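Local atomic coordinates of uncharacterized protein (Acinetobacter baumannii, PDB entry 4PUX), a protein that is of unknown function but belongs to the DUF3237 family and adopts a beta-barrel-like fold. Residues K51-R56 with L81-G86; K17-L22 with G45-G50; G36-I41 with W64-S69; P25-G30 with I40-G45. All blocks are in the same frame, centred on the assembly; numbering follows the deposited sequence.

All four contacts are antiparallel strand pairings within one curled sheet. Contacts 1 and 2 are partly buried and contacts 3 and 4 lie at the surface. Strand 36-49 takes part in contacts 2, 3 and 4. Strand 54-67 carries contact 1 near its start and contact 3 near its end, on opposite sides of the chain's centre. Contacts 1 and 2 meet where Phe48 packs on Lys54 and Arg56. Contacts 3 and 4 share Ile40 and Ile41 and are tied by the Arg39-Glu28 salt bridge. Contact 2 packs two phenylalanines side by side on its buried face. Contact 1 adds a surface salt bridge. Contact 3 mixes arginines with apolar groups, and contact 4 is chiefly apolar.

Contact 1 (K51-R56 with L81-G86); sequences KSLKGR and LETDDG. With EDO (1,2-ethanediol), chain B; EDO (1,2-ethanediol), chain E.
Backbone hydrogen bonds join the two strands. Arg56 and Glu82 form an antiparallel hydrogen-bonded pair. Arg56 N donates to Glu82 O at 2.9 Å, and Glu82 N reaches Arg56 O at 2.8 Å. The second bond is almost straight, 175° at the hydrogen, and runs nearly along the C=O axis. Beyond the non-hydrogen-bonded pair Gly55-Thr83, Asp84 N donates to Lys54 O at 2.8 Å from above the carbonyl plane. Gly55 brings its CA to 3.4 Å from Glu82 O in a CA-H...O contact.

Charge comes next. The side chains of Arg56 and Glu82 lie side by side and point the same way. Glu82 OE1 sits at the guanidinium edge, in its plane. It takes NE of Arg56 at 3.0 Å and NH2 of Arg56 at 3.1 Å, so one oxygen receives both donors of this salt bridge. Arg56 NH2 meets the syn lone pair of Glu82 OE1, while Arg56 NE comes nearly along the C-O axis. An ethanediol, probably from the crystallisation liquor, adds a weak bond to the same oxygen.

Water bridges the two segments at the other end. It accepts from Lys54 N and donates to Asp84 OD1.

Apolar contact is slight: Leu53 CD1 meets Thr83 CG2 at 4.0 Å, the two side chains crossing at about a right angle. Phe48 and Ile89 also pack on Leu53.

Thr83 to Gly86 form a type I turn. Thr83 OG1 donates to Asp85 OD1, while Asp85 OD2 pairs with Lys132. The whole is the open end of a beta hairpin, strands 54-67 and 73-83, in the barrel sheet.

Contact 2 (K17-L22 with G45-G50); sequences KFSVDL and GGTFEG
Lys17 O is held by two hydrogen bonds. Glu49 N donates to Lys17 O at 2.9 Å, from above the carbonyl plane, and a water donates to it as well. The same water lies 3.0 Å from Ser19 OG and 3.0 Å from Thr47 OG1, so it ties both strands together on their polar face. This is an antiparallel strand pair of the beta barrel, strand 12-21 against strand 36-49.

Five backbone bonds run along the pair. Lys17 and Glu49 bond in both directions, as do Ser19 and Thr47; Asp21 N donates to Gly45 O. The bond from Ser19 N to Thr47 O is nearly straight, 171°, and lies in the carbonyl plane. Gly46 faces Val20 in a non-hydrogen-bonded pair and sets its CA 3.1 Å from Ser19 O.

Phe18, Val20 and Phe48 stand on the opposite, buried face. CG of Phe48 takes the crowded position between its backbone N and carbonyl carbon, chi1 50°, while CG of Phe18 is anti to its carbonyl carbon. The rings point the same way with planes 22° apart. They are slid past each other, centroids 5.3 Å apart, and barely overlap. Tyr154 stacks on Phe18, and Leu81 packs on both phenylalanines. What covers the Phe18 face here is a methylene: Phe48 CB lies 3.7 Å from the Phe18 ring centroid, a CH-pi contact almost on the ring normal.

Contact 3 (G36-I41 with W64-S69); sequences GKRRII and WQIVDS. With EDO (1,2-ethanediol), chain C.
Strands 36-49 and 54-67 form a beta hairpin in the barrel sheet, and this contact pairs the start of the first with the end of the second at the protein surface. The pairing is antiparallel. Lys37 and Val67 exchange two backbone hydrogen bonds, and so do Arg39 and Gln65. The shortest of the four runs from Gln65 N to Arg39 O, 2.8 Å, nearly along the C=O axis.

Arg39, Gln65 and Val67 share one face. Arg39 and Gln65 lie side by side, and Arg39 NH1 donates to Gln65 OE1 at 3.1 Å. The oxygen is in the guanidinium plane, but NH1 stands above the plane of the amide carbonyl. Arg39 NH2 makes a salt bridge with Glu28, so the group is held from two directions. Lower down, Arg39 CD rests on Val67 CG2 at 3.7 Å. Ile41 CD1 touches the amide end of Gln65, 3.7 Å from NE2.

The other face carries Arg38, Ile40, Trp64 and Ile66. Ile40 crosses Trp64 obliquely. Its CG1 meets Trp64 CD1 at 3.8 Å, and its CG2 lies over a face of the five-membered ring in a CH-pi contact. Arg38 bends at chi2 and chi3, 66° and 69°, which folds its guanidinium back across the neighbouring strand. At its edge, NH1 and NH2 of Arg38 both donate to O1 of an ethanediol, probably from the crystallisation liquor, at 3.0 and 2.9 Å. Ile66 CG1 covers one face of the group, 3.6 Å above the Arg38 guanidinium plane and offset toward the rim.

Contact 4 (P25-G30 with I40-G45); sequences PVWELG and IIPITG
Ile40 is the apolar centre, the residue most covered in this pairing of strands 27-33 and 36-49, a beta hairpin at the surface of the barrel. Its branches meet different partners from segment 25-30. CG2 of Ile40 lies 4.1 Å from Trp27 CE3, with the two side chains crossing obliquely. CD1 of Ile40 meets Leu29 CD1 at 4.2 Å. Ala62, on strand 54-67, also touches Ile40.

The indole of Trp27 also reaches across to Pro42 on the partner strand. CZ3 of Trp27 comes to 3.8 Å from Pro42 CG, and the two groups cross at about a right angle. CG of Trp27 is anti to its carbonyl carbon, chi1 -75°, which sets the six-membered ring beside both Ile40 and Pro42. Pro42 also approaches the backbone: its CD is 3.5 Å from Pro25 O.

The other face of the pair carries Val26 and Ile41. They lie side by side and point the same way, with Val26 CG1 3.9 Å from Ile41 CG1. Leu22 packs on Ile41 from outside the two segments.

The polar part is mainly backbone. Trp27 and Ile40 form one antiparallel hydrogen-bonded pair. Trp27 N donates to Ile40 O at 3.0 Å, and Ile40 N donates to Trp27 O at 2.9 Å. Both donors lie in the plane of the carbonyl they meet, and the second bond is the straighter, 169° at the hydrogen. At the outer edge, Trp27 NE1 hydrogen-bonds O7 of a citrate, probably from the crystallisation liquor.

Contact 1 (K51-R56 with L81-G86)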
loop_
_atom_site.group_PDB
_atom_site.type_symbol
_atom_site.label_atom_id
_atom_site.label_comp_id
_atom_site.label_asym_id
_atom_site.label_seq_id
_atom_site.Cartn_x
_atom_site.Cartn_y
_atom_site.Cartn_z
ATOM N N LYS A 51 7.434 7.258 14.837
ATOM C CA LYS A 51 8.431 7.596 15.855
ATOM C C LYS A 51 9.835 7.813 15.237
ATOM O O LYS A 51 10.519 8.831 15.549
ATOM C CB LYS A 51 8.488 6.490 16.936
ATOM C CG LYS A 51 9.418 6.794 18.129
ATOM C CD LYS A 51 9.362 5.658 19.177
ATOM C CE LYS A 51 10.199 5.984 20.400
ATOM N NZ LYS A 51 10.149 4.865 21.403
ATOM N N SER A 52 10.229 6.925 14.309
ATOM C CA SER A 52 11.593 6.862 13.760
ATOM C C SER A 52 11.669 7.236 12.285
ATOM O O SER A 52 12.748 7.175 11.688
ATOM C CB SER A 52 12.162 5.430 13.923
ATOM O OG SER A 52 11.671 4.519 12.922
ATOM N N LEU A 53 10.533 7.626 11.712
ATOM C CA LEU A 53 10.429 7.865 10.258
ATOM C C LEU A 53 9.309 8.867 9.958
ATOM O O LEU A 53 8.127 8.601 10.218
ATOM C CB LEU A 53 10.125 6.552 9.535
ATOM C CG LEU A 53 10.115 6.610 8.006
ATOM C CD1 LEU A 53 11.499 6.904 7.414
ATOM C CD2 LEU A 53 9.529 5.336 7.382
ATOM N N LYS A 54 9.718 10.038 9.427
ATOM C CA LYS A 54 8.793 11.157 9.182
ATOM C C LYS A 54 9.227 11.852 7.894
ATOM O O LYS A 54 10.419 11.975 7.632
ATOM C CB LYS A 54 8.893 12.198 10.331
ATOM C CG LYS A 54 8.540 11.716 11.735
ATOM C CD LYS A 54 8.771 12.828 12.773
ATOM C CE LYS A 54 8.319 12.364 14.192
ATOM N NZ LYS A 54 9.190 11.302 14.701
ATOM N N GLY A 55 8.266 12.346 7.125
ATOM C CA GLY A 55 8.556 13.073 5.893
ATOM C C GLY A 55 7.397 13.153 4.918
ATOM O O GLY A 55 6.222 13.090 5.316
ATOM N N ARG A 56 7.735 13.317 3.643
ATOM C CA ARG A 56 6.743 13.485 2.581
ATOM C C ARG A 56 7.014 12.542 1.400
ATOM O O ARG A 56 8.147 12.041 1.196
ATOM C CB ARG A 56 6.658 14.936 2.089
ATOM C CG ARG A 56 7.834 15.427 1.284
ATOM C CD ARG A 56 7.671 16.920 0.956
ATOM N NE ARG A 56 8.815 17.395 0.174
ATOM C CZ ARG A 56 8.774 18.175 -0.889
ATOM N NH1 ARG A 56 7.635 18.732 -1.276
ATOM N NH2 ARG A 56 9.920 18.495 -1.513
ATOM N N LEU A 81 10.109 8.509 -1.251
ATOM C CA LEU A 81 9.987 9.209 0.040
ATOM C C LEU A 81 11.145 10.184 0.227
ATOM O O LEU A 81 12.313 9.845 -0.111
ATOM C CB LEU A 81 9.995 8.211 1.191
ATOM C CG LEU A 81 9.113 6.960 1.056
ATOM C CD1 LEU A 81 9.198 6.106 2.295
ATOM C CD2 LEU A 81 7.663 7.346 0.724
ATOM N N GLU A 82 10.858 11.316 0.844
ATOM C CA GLU A 82 11.860 12.282 1.308
ATOM C C GLU A 82 11.644 12.497 2.807
ATOM O O GLU A 82 10.622 13.019 3.227
ATOM C CB GLU A 82 11.809 13.607 0.556
ATOM C CG GLU A 82 12.864 14.614 1.025
ATOM C CD GLU A 82 12.767 16.009 0.395
ATOM O OE1 GLU A 82 11.656 16.507 0.198
ATOM O OE2 GLU A 82 13.826 16.681 0.222
ATOM N N THR A 83 12.596 12.028 3.631
ATOM C CA THR A 83 12.436 12.203 5.061
ATOM C C THR A 83 12.598 13.674 5.465
ATOM O O THR A 83 13.153 14.500 4.723
ATOM C CB THR A 83 13.470 11.345 5.890
ATOM O OG1 THR A 83 14.797 11.856 5.665
ATOM C CG2 THR A 83 13.328 9.891 5.501
ATOM N N ASP A 84 12.109 13.985 6.662
ATOM C CA ASP A 84 12.244 15.330 7.219
ATOM C C ASP A 84 13.692 15.846 7.251
ATOM O O ASP A 84 13.923 17.026 7.043
ATOM C CB ASP A 84 11.531 15.449 8.587
ATOM C CG ASP A 84 12.084 14.504 9.679
ATOM O OD1 ASP A 84 12.930 13.624 9.410
ATOM O OD2 ASP A 84 11.635 14.702 10.851
ATOM N N ASP A 85 14.661 14.934 7.466
ATOM C CA ASP A 85 16.080 15.269 7.463
ATOM C C ASP A 85 16.813 15.094 6.114
ATOM O O ASP A 85 18.058 15.114 6.082
ATOM C CB ASP A 85 16.843 14.643 8.654
ATOM C CG ASP A 85 16.689 13.134 8.783
ATOM O OD1 ASP A 85 15.881 12.486 8.106
ATOM O OD2 ASP A 85 17.448 12.562 9.618
ATOM N N GLY A 86 16.050 14.837 5.031
ATOM C CA GLY A 86 16.572 14.924 3.671
ATOM C C GLY A 86 17.019 13.649 2.980
ATOM O O GLY A 86 17.543 13.712 1.859
HETATM C C1 EDO B . 9.926 16.784 4.130
HETATM O O1 EDO B . 10.224 17.516 2.921
HETATM C C2 EDO B . 9.342 17.749 5.186
HETATM O O2 EDO B . 9.176 17.052 6.440
HETATM C C1 EDO E . 20.266 11.762 5.876
HETATM O O1 EDO E . 21.016 10.599 5.529
HETATM C C2 EDO E . 19.452 11.416 7.102
HETATM O O2 EDO E . 20.267 11.530 8.285
HETATM O O HOH W 1 12.522 10.815 9.963
#

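Contact 2 (K17-L22 with G45-G50)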
loop_
_atom_site.group_PDB
_atom_site.type_symbol
_atom_site.label_atom_id
_atom_site.label_comp_id
_atom_site.label_asym_id
_atom_site.label_seq_id
_atom_site.Cartn_x
_atom_site.Cartn_y
_atom_site.Cartn_z
ATOM N N LYS A 17 2.533 6.009 9.931
ATOM C CA LYS A 17 1.241 6.164 9.244
ATOM C C LYS A 17 1.465 6.960 7.964
ATOM O O LYS A 17 2.002 8.060 7.994
ATOM C CB LYS A 17 0.207 6.867 10.112
ATOM C CG LYS A 17 -1.150 7.067 9.380
ATOM C CD LYS A 17 -2.217 7.662 10.347
ATOM C CE LYS A 17 -3.631 7.568 9.788
ATOM N NZ LYS A 17 -4.639 7.399 10.888
ATOM N N PHE A 18 1.106 6.351 6.842
ATOM C CA PHE A 18 1.218 6.917 5.500
ATOM C C PHE A 18 -0.128 7.431 5.005
ATOM O O PHE A 18 -1.171 6.741 5.149
ATOM C CB PHE A 18 1.721 5.862 4.492
ATOM C CG PHE A 18 3.209 5.536 4.601
ATOM C CD1 PHE A 18 3.717 4.809 5.690
ATOM C CD2 PHE A 18 4.106 5.956 3.610
ATOM C CE1 PHE A 18 5.080 4.490 5.786
ATOM C CE2 PHE A 18 5.487 5.640 3.715
ATOM C CZ PHE A 18 5.967 4.932 4.817
ATOM N N SER A 19 -0.064 8.566 4.340
ATOM C CA SER A 19 -1.208 9.173 3.677
ATOM C C SER A 19 -0.760 9.484 2.235
ATOM O O SER A 19 0.023 10.398 2.027
ATOM C CB SER A 19 -1.664 10.420 4.472
ATOM O OG SER A 19 -1.937 10.066 5.836
ATOM N N VAL A 20 -1.206 8.684 1.277
ATOM C CA VAL A 20 -0.782 8.787 -0.126
ATOM C C VAL A 20 -1.844 9.556 -0.921
ATOM O O VAL A 20 -3.047 9.220 -0.900
ATOM C CB VAL A 20 -0.564 7.384 -0.777
ATOM C CG1 VAL A 20 0.076 7.559 -2.155
ATOM C CG2 VAL A 20 0.317 6.452 0.138
ATOM N N ASP A 21 -1.380 10.575 -1.629
ATOM C CA ASP A 21 -2.262 11.404 -2.485
ATOM C C ASP A 21 -2.220 10.836 -3.927
ATOM O O ASP A 21 -1.132 10.567 -4.467
ATOM C CB ASP A 21 -1.780 12.850 -2.502
ATOM C CG ASP A 21 -2.103 13.599 -1.225
ATOM O OD1 ASP A 21 -3.046 13.205 -0.536
ATOM O OD2 ASP A 21 -1.410 14.599 -0.894
ATOM N N LEU A 22 -3.411 10.708 -4.534
ATOM C CA LEU A 22 -3.593 10.198 -5.918
ATOM C C LEU A 22 -4.316 11.297 -6.735
ATOM O O LEU A 22 -5.395 11.068 -7.297
ATOM C CB LEU A 22 -4.420 8.909 -5.889
ATOM C CG LEU A 22 -3.949 7.867 -4.893
ATOM C CD1 LEU A 22 -4.933 6.707 -4.877
ATOM C CD2 LEU A 22 -2.532 7.397 -5.213
ATOM N N GLY A 45 1.907 12.713 -4.308
ATOM C CA GLY A 45 2.475 13.232 -3.063
ATOM C C GLY A 45 1.883 12.508 -1.861
ATOM O O GLY A 45 1.318 11.421 -1.990
ATOM N N GLY A 46 2.040 13.123 -0.693
ATOM C CA GLY A 46 1.545 12.599 0.548
ATOM C C GLY A 46 2.544 12.750 1.670
ATOM O O GLY A 46 3.492 13.525 1.559
ATOM N N THR A 47 2.251 12.108 2.797
ATOM C CA THR A 47 3.047 12.255 4.017
ATOM C C THR A 47 3.209 10.932 4.719
ATOM O O THR A 47 2.439 9.959 4.473
ATOM C CB THR A 47 2.380 13.240 5.028
ATOM O OG1 THR A 47 1.094 12.747 5.404
ATOM C CG2 THR A 47 2.294 14.647 4.438
ATOM N N PHE A 48 4.197 10.855 5.613
ATOM C CA PHE A 48 4.287 9.741 6.565
ATOM C C PHE A 48 4.788 10.249 7.909
ATOM O O PHE A 48 5.607 11.188 7.966
ATOM C CB PHE A 48 5.171 8.588 6.040
ATOM C CG PHE A 48 6.532 9.019 5.529
ATOM C CD1 PHE A 48 6.690 9.444 4.209
ATOM C CD2 PHE A 48 7.671 8.921 6.338
ATOM C CE1 PHE A 48 7.929 9.869 3.747
ATOM C CE2 PHE A 48 8.920 9.332 5.864
ATOM C CZ PHE A 48 9.057 9.765 4.570
ATOM N N GLU A 49 4.290 9.632 8.977
ATOM C CA GLU A 49 4.582 10.079 10.339
ATOM C C GLU A 49 4.643 8.903 11.299
ATOM O O GLU A 49 3.656 8.204 11.520
ATOM C CB GLU A 49 3.505 11.066 10.800
ATOM C CG GLU A 49 3.740 11.673 12.230
ATOM C CD GLU A 49 4.790 12.787 12.273
ATOM O OE1 GLU A 49 5.352 13.112 11.202
ATOM O OE2 GLU A 49 5.058 13.329 13.397
ATOM N N GLY A 50 5.849 8.653 11.832
ATOM C CA GLY A 50 6.083 7.636 12.867
ATOM C C GLY A 50 7.189 8.061 13.808
ATOM O O GLY A 50 7.830 9.088 13.597
HETATM O O HOH W 2 0.576 10.548 7.440
#

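Contact 3 (G36-I41 with W64-S69)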
loop_
_atom_site.group_PDB
_atom_site.type_symbol
_atom_site.label_atom_id
_atom_site.label_comp_id
_atom_site.label_asym_id
_atom_site.label_seq_id
_atom_site.Cartn_x
_atom_site.Cartn_y
_atom_site.Cartn_z
ATOM N N GLY A 36 -7.081 -9.279 -16.467
ATOM C CA GLY A 36 -8.036 -8.211 -16.100
ATOM C C GLY A 36 -7.683 -6.832 -16.647
ATOM O O GLY A 36 -6.967 -6.714 -17.651
ATOM N N LYS A 37 -8.282 -5.808 -16.029
ATOM C CA LYS A 37 -8.130 -4.425 -16.447
ATOM C C LYS A 37 -6.864 -3.829 -15.861
ATOM O O LYS A 37 -6.596 -3.979 -14.661
ATOM C CB LYS A 37 -9.350 -3.587 -16.023
ATOM C CG LYS A 37 -10.579 -3.994 -16.761
ATOM C CD LYS A 37 -11.772 -3.133 -16.353
ATOM C CE LYS A 37 -13.113 -3.695 -16.893
ATOM N NZ LYS A 37 -14.307 -3.000 -16.276
ATOM N N ARG A 38 -6.081 -3.184 -16.715
ATOM C CA ARG A 38 -4.875 -2.452 -16.325
ATOM C C ARG A 38 -5.239 -0.995 -16.019
ATOM O O ARG A 38 -5.825 -0.322 -16.850
ATOM C CB ARG A 38 -3.824 -2.516 -17.446
ATOM C CG ARG A 38 -2.623 -1.640 -17.169
ATOM C CD ARG A 38 -1.812 -2.121 -15.965
ATOM N NE ARG A 38 -1.114 -3.393 -16.202
ATOM C CZ ARG A 38 -0.365 -4.006 -15.304
ATOM N NH1 ARG A 38 -0.301 -3.524 -14.061
ATOM N NH2 ARG A 38 0.351 -5.068 -15.641
ATOM N N ARG A 39 -4.898 -0.540 -14.825
ATOM C CA ARG A 39 -5.150 0.825 -14.357
ATOM C C ARG A 39 -3.812 1.403 -13.855
ATOM O O ARG A 39 -3.138 0.774 -13.021
ATOM C CB ARG A 39 -6.185 0.842 -13.200
ATOM C CG ARG A 39 -7.447 0.049 -13.510
ATOM C CD ARG A 39 -8.448 0.136 -12.380
ATOM N NE ARG A 39 -9.025 1.463 -12.258
ATOM C CZ ARG A 39 -9.073 2.198 -11.145
ATOM N NH1 ARG A 39 -8.625 1.742 -9.983
ATOM N NH2 ARG A 39 -9.656 3.382 -11.189
ATOM N N ILE A 40 -3.411 2.570 -14.365
ATOM C CA ILE A 40 -2.152 3.231 -13.949
ATOM C C ILE A 40 -2.564 4.469 -13.188
ATOM O O ILE A 40 -3.162 5.399 -13.737
ATOM C CB ILE A 40 -1.216 3.516 -15.137
ATOM C CG1 ILE A 40 -0.893 2.216 -15.895
ATOM C CG2 ILE A 40 0.048 4.268 -14.666
ATOM C CD1 ILE A 40 -0.113 2.412 -17.191
ATOM N N ILE A 41 -2.375 4.393 -11.878
ATOM C CA ILE A 41 -2.888 5.360 -10.897
ATOM C C ILE A 41 -1.717 6.223 -10.343
ATOM O O ILE A 41 -0.901 5.725 -9.535
ATOM C CB ILE A 41 -3.566 4.616 -9.727
ATOM C CG1 ILE A 41 -4.640 3.636 -10.221
ATOM C CG2 ILE A 41 -4.103 5.613 -8.670
ATOM C CD1 ILE A 41 -5.048 2.598 -9.226
ATOM N N TRP A 64 0.636 0.449 -10.646
ATOM C CA TRP A 64 0.335 -0.287 -11.885
ATOM C C TRP A 64 -0.561 -1.495 -11.500
ATOM O O TRP A 64 -0.054 -2.554 -11.157
ATOM C CB TRP A 64 1.632 -0.731 -12.581
ATOM C CG TRP A 64 2.382 0.385 -13.276
ATOM C CD1 TRP A 64 2.289 0.679 -14.631
ATOM C CD2 TRP A 64 3.249 1.400 -12.720
ATOM N NE1 TRP A 64 3.073 1.746 -14.932
ATOM C CE2 TRP A 64 3.662 2.229 -13.800
ATOM C CE3 TRP A 64 3.759 1.656 -11.447
ATOM C CZ2 TRP A 64 4.559 3.301 -13.638
ATOM C CZ3 TRP A 64 4.688 2.722 -11.291
ATOM C CH2 TRP A 64 5.086 3.498 -12.374
ATOM N N GLN A 65 -1.876 -1.253 -11.468
ATOM C CA GLN A 65 -2.847 -2.162 -10.902
ATOM C C GLN A 65 -3.503 -3.029 -11.952
ATOM O O GLN A 65 -3.629 -2.614 -13.117
ATOM C CB GLN A 65 -3.936 -1.291 -10.196
ATOM C CG GLN A 65 -4.945 -2.024 -9.373
ATOM C CD GLN A 65 -5.906 -1.083 -8.661
ATOM O OE1 GLN A 65 -6.959 -0.718 -9.209
ATOM N NE2 GLN A 65 -5.513 -0.625 -7.459
ATOM N N ILE A 66 -3.939 -4.216 -11.525
ATOM C CA ILE A 66 -4.752 -5.127 -12.345
ATOM C C ILE A 66 -6.009 -5.436 -11.529
ATOM O O ILE A 66 -5.911 -5.776 -10.350
ATOM C CB ILE A 66 -4.038 -6.457 -12.682
ATOM C CG1 ILE A 66 -2.737 -6.206 -13.455
ATOM C CG2 ILE A 66 -4.971 -7.407 -13.494
ATOM C CD1 ILE A 66 -1.798 -7.391 -13.444
ATOM N N VAL A 67 -7.189 -5.256 -12.150
ATOM C CA VAL A 67 -8.463 -5.587 -11.502
ATOM C C VAL A 67 -9.088 -6.730 -12.297
ATOM O O VAL A 67 -9.416 -6.555 -13.505
ATOM C CB VAL A 67 -9.423 -4.390 -11.445
ATOM C CG1 VAL A 67 -10.732 -4.760 -10.721
ATOM C CG2 VAL A 67 -8.719 -3.194 -10.748
ATOM N N ASP A 68 -9.300 -7.868 -11.644
ATOM C CA ASP A 68 -9.847 -9.053 -12.322
ATOM C C ASP A 68 -11.385 -8.998 -12.401
ATOM O O ASP A 68 -12.001 -7.992 -11.982
ATOM C CB ASP A 68 -9.267 -10.354 -11.743
ATOM C CG ASP A 68 -9.906 -10.804 -10.437
ATOM O OD1 ASP A 68 -10.895 -10.173 -9.961
ATOM O OD2 ASP A 68 -9.379 -11.819 -9.902
ATOM N N SER A 69 -11.995 -10.093 -12.891
ATOM C CA SER A 69 -13.438 -10.109 -13.154
ATOM C C SER A 69 -14.286 -10.379 -11.914
ATOM O O SER A 69 -15.515 -10.314 -11.994
ATOM C CB SER A 69 -13.769 -11.162 -14.210
ATOM O OG SER A 69 -13.511 -12.462 -13.744
HETATM C C1 EDO C . 2.847 -4.847 -12.675
HETATM O O1 EDO C . 1.665 -5.513 -13.052
HETATM C C2 EDO C . 3.984 -5.113 -13.655
HETATM O O2 EDO C . 3.726 -4.542 -14.902
#

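Contact 4 (P25-G30 with I40-G45)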
loop_
_atom_site.group_PDB
_atom_site.type_symbol
_atom_site.label_atom_id
_atom_site.label_comp_id
_atom_site.label_asym_id
_atom_site.label_seq_id
_atom_site.Cartn_x
_atom_site.Cartn_y
_atom_site.Cartn_z
ATOM N N PRO A 25 -5.731 12.173 -12.823
ATOM C CA PRO A 25 -6.630 11.173 -13.390
ATOM C C PRO A 25 -5.961 9.789 -13.562
ATOM O O PRO A 25 -4.753 9.685 -13.820
ATOM C CB PRO A 25 -7.012 11.761 -14.770
ATOM C CG PRO A 25 -6.547 13.172 -14.748
ATOM C CD PRO A 25 -5.454 13.290 -13.731
ATOM N N VAL A 26 -6.754 8.733 -13.378
ATOM C CA VAL A 26 -6.308 7.357 -13.611
ATOM C C VAL A 26 -6.309 7.084 -15.109
ATOM O O VAL A 26 -7.249 7.472 -15.803
ATOM C CB VAL A 26 -7.222 6.325 -12.904
ATOM C CG1 VAL A 26 -6.791 4.892 -13.223
ATOM C CG2 VAL A 26 -7.247 6.547 -11.368
ATOM N N TRP A 27 -5.225 6.489 -15.607
ATOM C CA TRP A 27 -5.223 5.946 -16.960
ATOM C C TRP A 27 -5.871 4.541 -16.946
ATOM O O TRP A 27 -5.344 3.606 -16.336
ATOM C CB TRP A 27 -3.829 5.923 -17.581
ATOM C CG TRP A 27 -3.274 7.244 -18.040
ATOM C CD1 TRP A 27 -3.729 8.015 -19.127
ATOM C CD2 TRP A 27 -2.216 7.975 -17.459
ATOM N NE1 TRP A 27 -2.964 9.131 -19.256
ATOM C CE2 TRP A 27 -2.026 9.140 -18.253
ATOM C CE3 TRP A 27 -1.334 7.731 -16.399
ATOM C CZ2 TRP A 27 -1.021 10.075 -17.989
ATOM C CZ3 TRP A 27 -0.354 8.693 -16.117
ATOM C CH2 TRP A 27 -0.186 9.821 -16.931
ATOM N N GLU A 28 -7.041 4.452 -17.561
ATOM C CA GLU A 28 -7.839 3.224 -17.659
ATOM C C GLU A 28 -7.521 2.543 -18.977
ATOM O O GLU A 28 -8.009 2.959 -20.017
ATOM C CB GLU A 28 -9.330 3.570 -17.577
ATOM C CG GLU A 28 -9.757 4.302 -16.292
ATOM C CD GLU A 28 -9.872 3.390 -15.077
ATOM O OE1 GLU A 28 -9.588 2.163 -15.193
ATOM O OE2 GLU A 28 -10.268 3.898 -13.995
ATOM N N LEU A 29 -6.602 1.589 -18.952
ATOM C CA LEU A 29 -6.164 0.915 -20.196
ATOM C C LEU A 29 -7.081 -0.192 -20.677
ATOM O O LEU A 29 -6.889 -0.687 -21.812
ATOM C CB LEU A 29 -4.720 0.376 -20.072
ATOM C CG LEU A 29 -3.654 1.411 -20.439
ATOM C CD1 LEU A 29 -3.596 2.580 -19.479
ATOM C CD2 LEU A 29 -2.313 0.758 -20.473
ATOM N N GLY A 30 -8.098 -0.557 -19.882
ATOM C CA GLY A 30 -9.007 -1.646 -20.271
ATOM C C GLY A 30 -8.376 -2.999 -20.109
ATOM O O GLY A 30 -7.359 -3.162 -19.439
ATOM N N ILE A 40 -3.411 2.570 -14.365
ATOM C CA ILE A 40 -2.152 3.231 -13.949
ATOM C C ILE A 40 -2.564 4.469 -13.188
ATOM O O ILE A 40 -3.162 5.399 -13.737
ATOM C CB ILE A 40 -1.216 3.516 -15.137
ATOM C CG1 ILE A 40 -0.893 2.216 -15.895
ATOM C CG2 ILE A 40 0.048 4.268 -14.666
ATOM C CD1 ILE A 40 -0.113 2.412 -17.191
ATOM N N ILE A 41 -2.375 4.393 -11.878
ATOM C CA ILE A 41 -2.888 5.360 -10.897
ATOM C C ILE A 41 -1.717 6.223 -10.343
ATOM O O ILE A 41 -0.901 5.725 -9.535
ATOM C CB ILE A 41 -3.566 4.616 -9.727
ATOM C CG1 ILE A 41 -4.640 3.636 -10.221
ATOM C CG2 ILE A 41 -4.103 5.613 -8.670
ATOM C CD1 ILE A 41 -5.048 2.598 -9.226
ATOM N N PRO A 42 -1.511 7.426 -10.890
ATOM C CA PRO A 42 -0.400 8.274 -10.421
ATOM C C PRO A 42 -0.394 8.593 -8.939
ATOM O O PRO A 42 -1.425 8.899 -8.359
ATOM C CB PRO A 42 -0.540 9.549 -11.256
ATOM C CG PRO A 42 -1.237 9.134 -12.468
ATOM C CD PRO A 42 -2.275 8.133 -11.938
ATOM N N ILE A 43 0.802 8.503 -8.363
ATOM C CA ILE A 43 1.058 8.936 -6.989
ATOM C C ILE A 43 1.674 10.338 -7.028
ATOM O O ILE A 43 2.765 10.524 -7.544
ATOM C CB ILE A 43 1.979 7.928 -6.239
ATOM C CG1 ILE A 43 1.197 6.602 -6.052
ATOM C CG2 ILE A 43 2.522 8.548 -4.919
ATOM C CD1 ILE A 43 2.074 5.436 -5.693
ATOM N N THR A 44 0.951 11.329 -6.477
ATOM C CA THR A 44 1.323 12.734 -6.654
ATOM C C THR A 44 1.982 13.382 -5.453
ATOM O O THR A 44 2.571 14.480 -5.561
ATOM C CB THR A 44 0.046 13.553 -7.082
ATOM O OG1 THR A 44 -0.966 13.444 -6.075
ATOM C CG2 THR A 44 -0.490 13.019 -8.422
ATOM N N GLY A 45 1.907 12.713 -4.308
ATOM C CA GLY A 45 2.475 13.232 -3.063
ATOM C C GLY A 45 1.883 12.508 -1.861
ATOM O O GLY A 45 1.318 11.421 -1.990
#